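Local coordinates for protein glutathione s-transferase III (PDB 1AW9) that probably conjugates reduced glutathione to a wide range of hydrophobic electrophiles, certain herbicides among them, and so takes part in detoxification in maize, at residues 95-98 and 99-103; 15-18 and 19-23; 56-60 and 61-65. All blocks are in the same frame, centred on the assembly; numbering follows the deposited sequence.

The three contacts are local; interactions 2 and 3 lie in the thioredoxin-like N-terminal domain and interaction 1 on helix 92-122. The centre of interaction 2 is about 17 Å from that of interaction 1 and about 15 Å from that of interaction 3. Arg16 NH2 lies 3.8 Å from Glu102 OE2, a long, weak ion pair, while Leu21 CD1 packs on Leu57 CD1 at 4.2 Å. Interactions 1 and 3 stay about 12 Å apart at their nearest atoms, but both face the second subunit. Bound cadmium comes within about 5 Å of the Trp98 side chain and about 6 Å of that of Phe65. The probable glutathione site, thought to include Asn13 and Ser67, lies close to Arg16.

Interaction 1: residues 95-98 and 99-103; sequences LEVW and LEVES
Residues 95-103 form one unbroken piece of helix with uneven i to i+4 bonding: Val101 N meets Val97 O at 2.9 Å, Glu102 N reaches Trp98 O over a longer 3.3 Å, and the bonds from Leu99 N to Leu95 O and from Glu100 N to Glu96 O are weak. Leu99 N also makes a weak bond to Glu96 O, and its N-H is thus divided between two carbonyls just where Trp98 has a flattened psi of -15°.

The main side-chain contact is between Trp98 and Val101, which lie alongside each other and point the same way. Val101 CG1 touches Trp98 CZ3 (3.7 Å) from the same side of the indole over which CG2 stands, offset toward the rim. Valine suits this place because its two branches together meet the indole; with CG1 anti to the backbone N (chi1 171°), CG2 also reaches Val97 CG1 at 4.2 Å. Elsewhere the indole stacks with His149 and meets Tyr146 edge-to-face, joining this helix to helix 129-152.

In the dimer, the Val97 and Val101 flank packs on Phe65 and Phe51 of the second subunit, the association of one subunit's N-terminal domain with the other's helical domain that is characteristic of glutathione transferases.

On another side of the helix, Leu99 leans back along the chain. Its CG lies 3.2 Å from Leu95 O, a close approach, and its CD1 reaches Leu95 CG at 4.2 Å, where the two leucine side chains cross obliquely and pack on Leu163 and Ala164 of helix 163-166. Leu99 CD1 also lies 3.9 Å from Glu96 OE1. The Glu96 chain bends at chi2, and OE2 forms a salt bridge with Arg72, just as Glu102 OE1 does with Arg68.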
ATOM      1  N   LEU A  95     -30.180  -2.038 -18.964  1.00 24.96           N
ATOM      2  CA  LEU A  95     -30.480  -2.025 -17.558  1.00 25.46           C
ATOM      3  C   LEU A  95     -29.529  -2.926 -16.737  1.00 25.77           C
ATOM      4  O   LEU A  95     -29.054  -2.507 -15.690  1.00 25.39           O
ATOM      5  CB  LEU A  95     -31.914  -2.426 -17.320  1.00 26.41           C
ATOM      6  CG  LEU A  95     -32.259  -2.345 -15.832  1.00 29.94           C
ATOM      7  CD1 LEU A  95     -32.139  -0.915 -15.306  1.00 31.08           C
ATOM      8  CD2 LEU A  95     -33.644  -2.866 -15.629  1.00 31.68           C
ATOM      9  N   GLU A  96     -29.258  -4.147 -17.207  1.00 24.64           N
ATOM     10  CA  GLU A  96     -28.380  -5.079 -16.494  1.00 23.14           C
ATOM     11  C   GLU A  96     -26.906  -4.622 -16.527  1.00 22.61           C
ATOM     12  O   GLU A  96     -26.185  -4.744 -15.529  1.00 23.06           O
ATOM     13  CB  GLU A  96     -28.512  -6.496 -17.055  1.00 21.63           C
ATOM     14  CG  GLU A  96     -29.916  -7.074 -17.023  1.00 23.96           C
ATOM     15  CD  GLU A  96     -30.461  -7.334 -15.632  1.00 25.31           C
ATOM     16  OE1 GLU A  96     -29.742  -7.172 -14.617  1.00 25.49           O
ATOM     17  OE2 GLU A  96     -31.644  -7.701 -15.567  1.00 28.00           O
ATOM     18  N   VAL A  97     -26.470  -4.096 -17.673  1.00 19.57           N
ATOM     19  CA  VAL A  97     -25.119  -3.604 -17.826  1.00 15.24           C
ATOM     20  C   VAL A  97     -24.846  -2.426 -16.893  1.00 14.86           C
ATOM     21  O   VAL A  97     -23.891  -2.466 -16.155  1.00 15.52           O
ATOM     22  CB  VAL A  97     -24.851  -3.233 -19.277  1.00 15.05           C
ATOM     23  CG1 VAL A  97     -23.556  -2.500 -19.394  1.00 13.86           C
ATOM     24  CG2 VAL A  97     -24.788  -4.507 -20.118  1.00 10.56           C
ATOM     25  N   TRP A  98     -25.728  -1.430 -16.839  1.00 13.33           N
ATOM     26  CA  TRP A  98     -25.501  -0.276 -15.983  1.00 14.14           C
ATOM     27  C   TRP A  98     -25.665  -0.492 -14.496  1.00 13.70           C
ATOM     28  O   TRP A  98     -25.236   0.370 -13.705  1.00 15.02           O
ATOM     29  CB  TRP A  98     -26.288   0.959 -16.451  1.00 13.14           C
ATOM     30  CG  TRP A  98     -25.708   1.437 -17.709  1.00 14.27           C
ATOM     31  CD1 TRP A  98     -26.019   0.987 -18.958  1.00 14.79           C
ATOM     32  CD2 TRP A  98     -24.545   2.246 -17.855  1.00 14.02           C
ATOM     33  NE1 TRP A  98     -25.095   1.420 -19.862  1.00 17.01           N
ATOM     34  CE2 TRP A  98     -24.178   2.210 -19.216  1.00 15.30           C
ATOM     35  CE3 TRP A  98     -23.759   2.984 -16.966  1.00 15.51           C
ATOM     36  CZ2 TRP A  98     -23.053   2.891 -19.724  1.00 16.41           C
ATOM     37  CZ3 TRP A  98     -22.634   3.660 -17.469  1.00 14.94           C
ATOM     38  CH2 TRP A  98     -22.297   3.606 -18.836  1.00 15.09           C
ATOM     39  N   LEU A  99     -26.290  -1.609 -14.110  1.00 12.91           N
ATOM     40  CA  LEU A  99     -26.469  -1.984 -12.684  1.00 12.42           C
ATOM     41  C   LEU A  99     -25.130  -2.490 -12.205  1.00  9.77           C
ATOM     42  O   LEU A  99     -24.756  -2.260 -11.072  1.00 10.28           O
ATOM     43  CB  LEU A  99     -27.516  -3.087 -12.489  1.00  8.56           C
ATOM     44  CG  LEU A  99     -28.965  -2.613 -12.474  1.00 11.72           C
ATOM     45  CD1 LEU A  99     -29.937  -3.801 -12.680  1.00 10.65           C
ATOM     46  CD2 LEU A  99     -29.258  -1.807 -11.201  1.00 11.26           C
ATOM     47  N   GLU A 100     -24.461  -3.250 -13.058  1.00 11.45           N
ATOM     48  CA  GLU A 100     -23.141  -3.754 -12.770  1.00 11.17           C
ATOM     49  C   GLU A 100     -22.066  -2.650 -12.881  1.00 13.13           C
ATOM     50  O   GLU A 100     -21.111  -2.603 -12.077  1.00 14.25           O
ATOM     51  CB  GLU A 100     -22.843  -4.895 -13.707  1.00 13.70           C
ATOM     52  CG  GLU A 100     -23.430  -6.138 -13.231  1.00 19.92           C
ATOM     53  CD  GLU A 100     -22.734  -6.597 -11.939  1.00 23.50           C
ATOM     54  OE1 GLU A 100     -21.556  -7.027 -12.024  1.00 25.28           O
ATOM     55  OE2 GLU A 100     -23.347  -6.518 -10.852  1.00 22.04           O
ATOM     56  N   VAL A 101     -22.190  -1.766 -13.873  1.00 11.20           N
ATOM     57  CA  VAL A 101     -21.219  -0.682 -14.006  1.00 11.13           C
ATOM     58  C   VAL A 101     -21.174   0.132 -12.704  1.00 10.55           C
ATOM     59  O   VAL A 101     -20.096   0.477 -12.213  1.00 10.97           O
ATOM     60  CB  VAL A 101     -21.530   0.242 -15.226  1.00 10.06           C
ATOM     61  CG1 VAL A 101     -20.635   1.470 -15.209  1.00  9.55           C
ATOM     62  CG2 VAL A 101     -21.304  -0.516 -16.507  1.00  8.23           C
ATOM     63  N   GLU A 102     -22.339   0.407 -12.129  1.00 10.50           N
ATOM     64  CA  GLU A 102     -22.433   1.177 -10.889  1.00 11.49           C
ATOM     65  C   GLU A 102     -21.735   0.447  -9.740  1.00 12.48           C
ATOM     66  O   GLU A 102     -21.026   1.059  -8.940  1.00 11.85           O
ATOM     67  CB  GLU A 102     -23.902   1.431 -10.520  1.00  9.30           C
ATOM     68  CG  GLU A 102     -24.151   2.261  -9.243  1.00 11.47           C
ATOM     69  CD  GLU A 102     -24.185   1.434  -7.943  1.00 14.20           C
ATOM     70  OE1 GLU A 102     -24.835   0.381  -7.920  1.00 19.05           O
ATOM     71  OE2 GLU A 102     -23.566   1.823  -6.931  1.00 15.03           O
ATOM     72  N   SER A 103     -21.924  -0.865  -9.702  1.00 12.68           N
ATOM     73  CA  SER A 103     -21.400  -1.738  -8.678  1.00 12.64           C
ATOM     74  C   SER A 103     -19.901  -1.891  -8.770  1.00 13.07           C
ATOM     75  O   SER A 103     -19.215  -1.859  -7.744  1.00 12.90           O
ATOM     76  CB  SER A 103     -22.049  -3.100  -8.867  1.00 13.97           C
ATOM     77  OG  SER A 103     -22.062  -3.852  -7.683  1.00 22.33           O
TER

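Interaction 2: residues 15-18 and 19-23; sequences VRVA and TVLNE
Val15 O is gripped twice by Thr19: OG1 donates to it at 2.7 Å and the backbone N at 2.9 Å, the two arriving from opposite faces of the carbonyl plane. The hydroxyl can do this because OG1 lies anti to the carbonyl carbon and beside the backbone N (chi1 -68°), which turns it back over the preceding helical turn. A valine here would probably leave Val15 O with the backbone N-H as its one remaining donor from this residue. Further along, Leu21 N bonds Val17 O at 2.9 Å and Asn22 N bonds Ala18 O at the same length, continuing the regular helix.

Two longer polar side chains bond to other parts of the fold. Asn22 gives ND2 to Thr206 OG1, and Arg16, extended as far as CD and then bent, gives NH1 to Asn13 OD1 and NE to Asn167 O.

Packing follows the same turns. Val17 CG1 comes within 4.2 Å of Leu21 CG, and Val17 also rests on Ile70 and Asn71 of helix 67-77. Val15 and Thr19 instead pack on Thr206 of helix 201-209; branched, largely apolar residues suit a helix buried on several sides. This is the helix of the beta-alpha-beta unit formed by strand 3-6, helix 12-23 and strand 28-31, which opens the thioredoxin-like domain holding the probable glutathione site.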
ATOM      1  N   VAL A  15     -28.815   5.118   2.756  1.00 18.72           N
ATOM      2  CA  VAL A  15     -29.562   6.040   1.908  1.00 15.87           C
ATOM      3  C   VAL A  15     -29.866   5.457   0.516  1.00 17.18           C
ATOM      4  O   VAL A  15     -30.880   5.801  -0.074  1.00 18.67           O
ATOM      5  CB  VAL A  15     -28.862   7.404   1.808  1.00 15.03           C
ATOM      6  CG1 VAL A  15     -29.637   8.356   0.865  1.00 14.59           C
ATOM      7  CG2 VAL A  15     -28.723   8.001   3.191  1.00 11.65           C
ATOM      8  N   ARG A  16     -29.015   4.574  -0.012  1.00 17.28           N
ATOM      9  CA  ARG A  16     -29.278   3.968  -1.312  1.00 17.09           C
ATOM     10  C   ARG A  16     -30.546   3.118  -1.255  1.00 18.41           C
ATOM     11  O   ARG A  16     -31.216   2.906  -2.285  1.00 19.48           O
ATOM     12  CB  ARG A  16     -28.124   3.052  -1.765  1.00 16.86           C
ATOM     13  CG  ARG A  16     -28.342   2.387  -3.171  1.00 19.01           C
ATOM     14  CD  ARG A  16     -27.312   1.283  -3.638  1.00 20.85           C
ATOM     15  NE  ARG A  16     -25.984   1.844  -3.891  1.00 25.13           N
ATOM     16  CZ  ARG A  16     -24.979   1.791  -3.018  1.00 28.04           C
ATOM     17  NH1 ARG A  16     -25.138   1.158  -1.859  1.00 25.52           N
ATOM     18  NH2 ARG A  16     -23.909   2.559  -3.196  1.00 28.40           N
ATOM     19  N   VAL A  17     -30.802   2.517  -0.092  1.00 18.75           N
ATOM     20  CA  VAL A  17     -31.981   1.654   0.071  1.00 17.91           C
ATOM     21  C   VAL A  17     -33.212   2.515   0.300  1.00 17.35           C
ATOM     22  O   VAL A  17     -34.234   2.285  -0.316  1.00 16.97           O
ATOM     23  CB  VAL A  17     -31.823   0.631   1.212  1.00 15.73           C
ATOM     24  CG1 VAL A  17     -33.065  -0.241   1.304  1.00 12.93           C
ATOM     25  CG2 VAL A  17     -30.613  -0.241   0.947  1.00 14.64           C
ATOM     26  N   ALA A  18     -33.083   3.513   1.167  1.00 16.89           N
ATOM     27  CA  ALA A  18     -34.161   4.441   1.461  1.00 18.32           C
ATOM     28  C   ALA A  18     -34.626   5.058   0.123  1.00 20.29           C
ATOM     29  O   ALA A  18     -35.826   5.207  -0.130  1.00 21.89           O
ATOM     30  CB  ALA A  18     -33.650   5.526   2.420  1.00 15.00           C
ATOM     31  N   THR A  19     -33.666   5.367  -0.751  1.00 20.28           N
ATOM     32  CA  THR A  19     -33.938   5.934  -2.064  1.00 19.41           C
ATOM     33  C   THR A  19     -34.977   5.075  -2.773  1.00 21.61           C
ATOM     34  O   THR A  19     -36.024   5.559  -3.182  1.00 23.25           O
ATOM     35  CB  THR A  19     -32.643   6.002  -2.928  1.00 18.02           C
ATOM     36  OG1 THR A  19     -31.747   6.956  -2.361  1.00 21.64           O
ATOM     37  CG2 THR A  19     -32.929   6.434  -4.330  1.00 16.68           C
ATOM     38  N   VAL A  20     -34.701   3.789  -2.893  1.00 21.33           N
ATOM     39  CA  VAL A  20     -35.611   2.898  -3.558  1.00 20.85           C
ATOM     40  C   VAL A  20     -36.920   2.704  -2.778  1.00 23.69           C
ATOM     41  O   VAL A  20     -37.979   2.602  -3.391  1.00 25.48           O
ATOM     42  CB  VAL A  20     -34.901   1.579  -3.909  1.00 20.23           C
ATOM     43  CG1 VAL A  20     -35.876   0.502  -4.283  1.00 18.54           C
ATOM     44  CG2 VAL A  20     -33.989   1.813  -5.085  1.00 17.48           C
ATOM     45  N   LEU A  21     -36.891   2.745  -1.448  1.00 23.65           N
ATOM     46  CA  LEU A  21     -38.137   2.564  -0.691  1.00 24.46           C
ATOM     47  C   LEU A  21     -39.099   3.746  -0.904  1.00 26.63           C
ATOM     48  O   LEU A  21     -40.302   3.541  -1.042  1.00 27.18           O
ATOM     49  CB  LEU A  21     -37.880   2.323   0.803  1.00 22.20           C
ATOM     50  CG  LEU A  21     -37.083   1.065   1.242  1.00 21.40           C
ATOM     51  CD1 LEU A  21     -36.811   1.121   2.710  1.00 19.14           C
ATOM     52  CD2 LEU A  21     -37.765  -0.222   0.922  1.00 21.75           C
ATOM     53  N   ASN A  22     -38.579   4.969  -0.982  1.00 26.72           N
ATOM     54  CA  ASN A  22     -39.438   6.118  -1.222  1.00 26.68           C
ATOM     55  C   ASN A  22     -39.988   6.128  -2.634  1.00 28.37           C
ATOM     56  O   ASN A  22     -41.121   6.510  -2.849  1.00 31.38           O
ATOM     57  CB  ASN A  22     -38.705   7.400  -0.961  1.00 25.14           C
ATOM     58  CG  ASN A  22     -38.406   7.562   0.466  1.00 28.52           C
ATOM     59  OD1 ASN A  22     -39.249   7.278   1.296  1.00 28.45           O
ATOM     60  ND2 ASN A  22     -37.183   7.960   0.791  1.00 30.77           N
ATOM     61  N   GLU A  23     -39.205   5.709  -3.614  1.00 27.78           N
ATOM     62  CA  GLU A  23     -39.705   5.709  -4.975  1.00 26.32           C
ATOM     63  C   GLU A  23     -40.937   4.825  -5.035  1.00 26.66           C
ATOM     64  O   GLU A  23     -41.927   5.192  -5.634  1.00 27.97           O
ATOM     65  CB  GLU A  23     -38.642   5.200  -5.944  1.00 24.98           C
ATOM     66  CG  GLU A  23     -37.552   6.199  -6.263  1.00 28.76           C
ATOM     67  CD  GLU A  23     -37.991   7.300  -7.234  1.00 30.77           C
ATOM     68  OE1 GLU A  23     -39.006   7.129  -7.939  1.00 33.70           O
ATOM     69  OE2 GLU A  23     -37.317   8.339  -7.314  1.00 31.12           O
TER

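Interaction 3: residues 56-60 and 61-65; sequences ALVDG and DEVLF
Leu57 and Leu64 form an antiparallel hydrogen-bonded pair, each giving its N-H to the other's carbonyl at 2.9 Å (Leu57 N to Leu64 O, Leu64 N to Leu57 O). The second such pair closes the loop end: Asp59 N donates to Glu62 O at 2.6 Å, and Glu62 N returns a bond to Asp59 O at 3.0 Å. Between them, Val58 and Val63 are a non-hydrogen-bonded pair, so Val58 turns its own backbone to Lys4 of strand 3-6. Their CG2 methyls meet loosely at 4.4 Å. Carbonyls also take CA-H contacts, among them Val63 CA lying 3.4 Å from Leu57 O and Val58 CA 3.2 Å from Glu62 O.

The chain reverses in a type II' turn from Asp59 to Glu62. Gly60 fits its second position, where phi is positive and a CB would clash with Asp61 N. The buried carboxylate of Asp59 is satisfied beyond the hairpin: OD2 bonds Tyr73 OH and forms a salt bridge with Lys77, and OD1 makes a weak bond to Tyr78 OH.

Leu57 and Leu64 share a face of the sheet and pack on Ile70 of helix 67-77, while Leu64 and Glu62 also pack on Ala93 of the second subunit. This is a beta hairpin with a two-residue loop, its strand 62-65 outermost in the thioredoxin-like sheet and leading directly into Glu66 and Ser67, which probably bind glutathione.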
ATOM      1  N   ALA A  56     -29.433  -3.832   6.622  1.00 24.02           N
ATOM      2  CA  ALA A  56     -30.175  -5.090   6.559  1.00 21.62           C
ATOM      3  C   ALA A  56     -31.641  -4.647   6.509  1.00 21.75           C
ATOM      4  O   ALA A  56     -32.009  -3.567   6.978  1.00 19.24           O
ATOM      5  CB  ALA A  56     -29.918  -5.945   7.769  1.00 22.71           C
ATOM      6  N   LEU A  57     -32.472  -5.423   5.860  1.00 21.60           N
ATOM      7  CA  LEU A  57     -33.860  -5.031   5.819  1.00 24.14           C
ATOM      8  C   LEU A  57     -34.671  -6.234   6.189  1.00 24.35           C
ATOM      9  O   LEU A  57     -34.351  -7.349   5.749  1.00 24.37           O
ATOM     10  CB  LEU A  57     -34.258  -4.547   4.421  1.00 23.85           C
ATOM     11  CG  LEU A  57     -35.731  -4.194   4.202  1.00 20.92           C
ATOM     12  CD1 LEU A  57     -35.909  -2.697   4.094  1.00 19.65           C
ATOM     13  CD2 LEU A  57     -36.212  -4.859   2.952  1.00 21.77           C
ATOM     14  N   VAL A  58     -35.652  -6.035   7.064  1.00 24.17           N
ATOM     15  CA  VAL A  58     -36.537  -7.146   7.434  1.00 28.38           C
ATOM     16  C   VAL A  58     -37.902  -6.945   6.763  1.00 28.98           C
ATOM     17  O   VAL A  58     -38.583  -5.946   7.017  1.00 27.84           O
ATOM     18  CB  VAL A  58     -36.754  -7.273   8.954  1.00 28.33           C
ATOM     19  CG1 VAL A  58     -37.769  -8.381   9.220  1.00 27.88           C
ATOM     20  CG2 VAL A  58     -35.438  -7.568   9.655  1.00 27.72           C
ATOM     21  N   ASP A  59     -38.251  -7.836   5.846  1.00 30.49           N
ATOM     22  CA  ASP A  59     -39.522  -7.742   5.153  1.00 33.77           C
ATOM     23  C   ASP A  59     -40.459  -8.853   5.642  1.00 34.92           C
ATOM     24  O   ASP A  59     -40.618  -9.928   5.015  1.00 33.09           O
ATOM     25  CB  ASP A  59     -39.332  -7.813   3.646  1.00 35.01           C
ATOM     26  CG  ASP A  59     -40.621  -7.540   2.893  1.00 37.35           C
ATOM     27  OD1 ASP A  59     -41.442  -6.751   3.403  1.00 37.08           O
ATOM     28  OD2 ASP A  59     -40.822  -8.130   1.806  1.00 39.00           O
ATOM     29  N   GLY A  60     -41.100  -8.558   6.767  1.00 35.40           N
ATOM     30  CA  GLY A  60     -41.983  -9.519   7.372  1.00 37.59           C
ATOM     31  C   GLY A  60     -41.137 -10.653   7.905  1.00 38.97           C
ATOM     32  O   GLY A  60     -40.492 -10.521   8.934  1.00 39.79           O
ATOM     33  N   ASP A  61     -41.094 -11.743   7.158  1.00 41.54           N
ATOM     34  CA  ASP A  61     -40.337 -12.923   7.556  1.00 45.15           C
ATOM     35  C   ASP A  61     -38.975 -12.988   6.848  1.00 44.64           C
ATOM     36  O   ASP A  61     -38.104 -13.778   7.223  1.00 45.33           O
ATOM     37  CB  ASP A  61     -41.166 -14.212   7.288  1.00 49.83           C
ATOM     38  CG  ASP A  61     -41.539 -14.410   5.792  1.00 53.93           C
ATOM     39  OD1 ASP A  61     -41.866 -13.406   5.100  1.00 56.88           O
ATOM     40  OD2 ASP A  61     -41.529 -15.586   5.321  1.00 55.30           O
ATOM     41  N   GLU A  62     -38.814 -12.134   5.840  1.00 42.40           N
ATOM     42  CA  GLU A  62     -37.609 -12.062   5.040  1.00 39.12           C
ATOM     43  C   GLU A  62     -36.586 -11.115   5.595  1.00 34.84           C
ATOM     44  O   GLU A  62     -36.916 -10.038   6.078  1.00 32.94           O
ATOM     45  CB  GLU A  62     -37.973 -11.584   3.643  1.00 42.80           C
ATOM     46  CG  GLU A  62     -39.035 -12.406   2.983  1.00 47.63           C
ATOM     47  CD  GLU A  62     -38.510 -13.756   2.541  1.00 52.94           C
ATOM     48  OE1 GLU A  62     -37.823 -14.438   3.348  1.00 55.50           O
ATOM     49  OE2 GLU A  62     -38.775 -14.137   1.374  1.00 55.21           O
ATOM     50  N   VAL A  63     -35.336 -11.538   5.535  1.00 33.01           N
ATOM     51  CA  VAL A  63     -34.209 -10.711   5.964  1.00 31.63           C
ATOM     52  C   VAL A  63     -33.269 -10.673   4.762  1.00 29.64           C
ATOM     53  O   VAL A  63     -32.982 -11.697   4.133  1.00 30.12           O
ATOM     54  CB  VAL A  63     -33.414 -11.290   7.158  1.00 32.95           C
ATOM     55  CG1 VAL A  63     -32.360 -10.280   7.621  1.00 33.84           C
ATOM     56  CG2 VAL A  63     -34.331 -11.642   8.309  1.00 33.77           C
ATOM     57  N   LEU A  64     -32.863  -9.479   4.380  1.00 28.14           N
ATOM     58  CA  LEU A  64     -31.963  -9.342   3.256  1.00 25.56           C
ATOM     59  C   LEU A  64     -30.893  -8.379   3.691  1.00 22.10           C
ATOM     60  O   LEU A  64     -31.080  -7.604   4.631  1.00 20.20           O
ATOM     61  CB  LEU A  64     -32.705  -8.803   2.017  1.00 26.89           C
ATOM     62  CG  LEU A  64     -33.833  -9.668   1.424  1.00 28.05           C
ATOM     63  CD1 LEU A  64     -35.158  -9.169   1.974  1.00 27.96           C
ATOM     64  CD2 LEU A  64     -33.845  -9.656  -0.100  1.00 26.83           C
ATOM     65  N   PHE A  65     -29.735  -8.514   3.080  1.00 20.17           N
ATOM     66  CA  PHE A  65     -28.606  -7.632   3.343  1.00 18.92           C
ATOM     67  C   PHE A  65     -27.947  -7.553   1.956  1.00 18.35           C
ATOM     68  O   PHE A  65     -28.288  -8.362   1.053  1.00 15.72           O
ATOM     69  CB  PHE A  65     -27.703  -8.153   4.476  1.00 18.26           C
ATOM     70  CG  PHE A  65     -27.286  -9.587   4.316  1.00 18.78           C
ATOM     71  CD1 PHE A  65     -26.180  -9.930   3.540  1.00 19.60           C
ATOM     72  CD2 PHE A  65     -28.004 -10.600   4.924  1.00 19.57           C
ATOM     73  CE1 PHE A  65     -25.809 -11.260   3.375  1.00 19.33           C
ATOM     74  CE2 PHE A  65     -27.638 -11.945   4.765  1.00 18.17           C
ATOM     75  CZ  PHE A  65     -26.545 -12.272   3.992  1.00 20.40           C
TER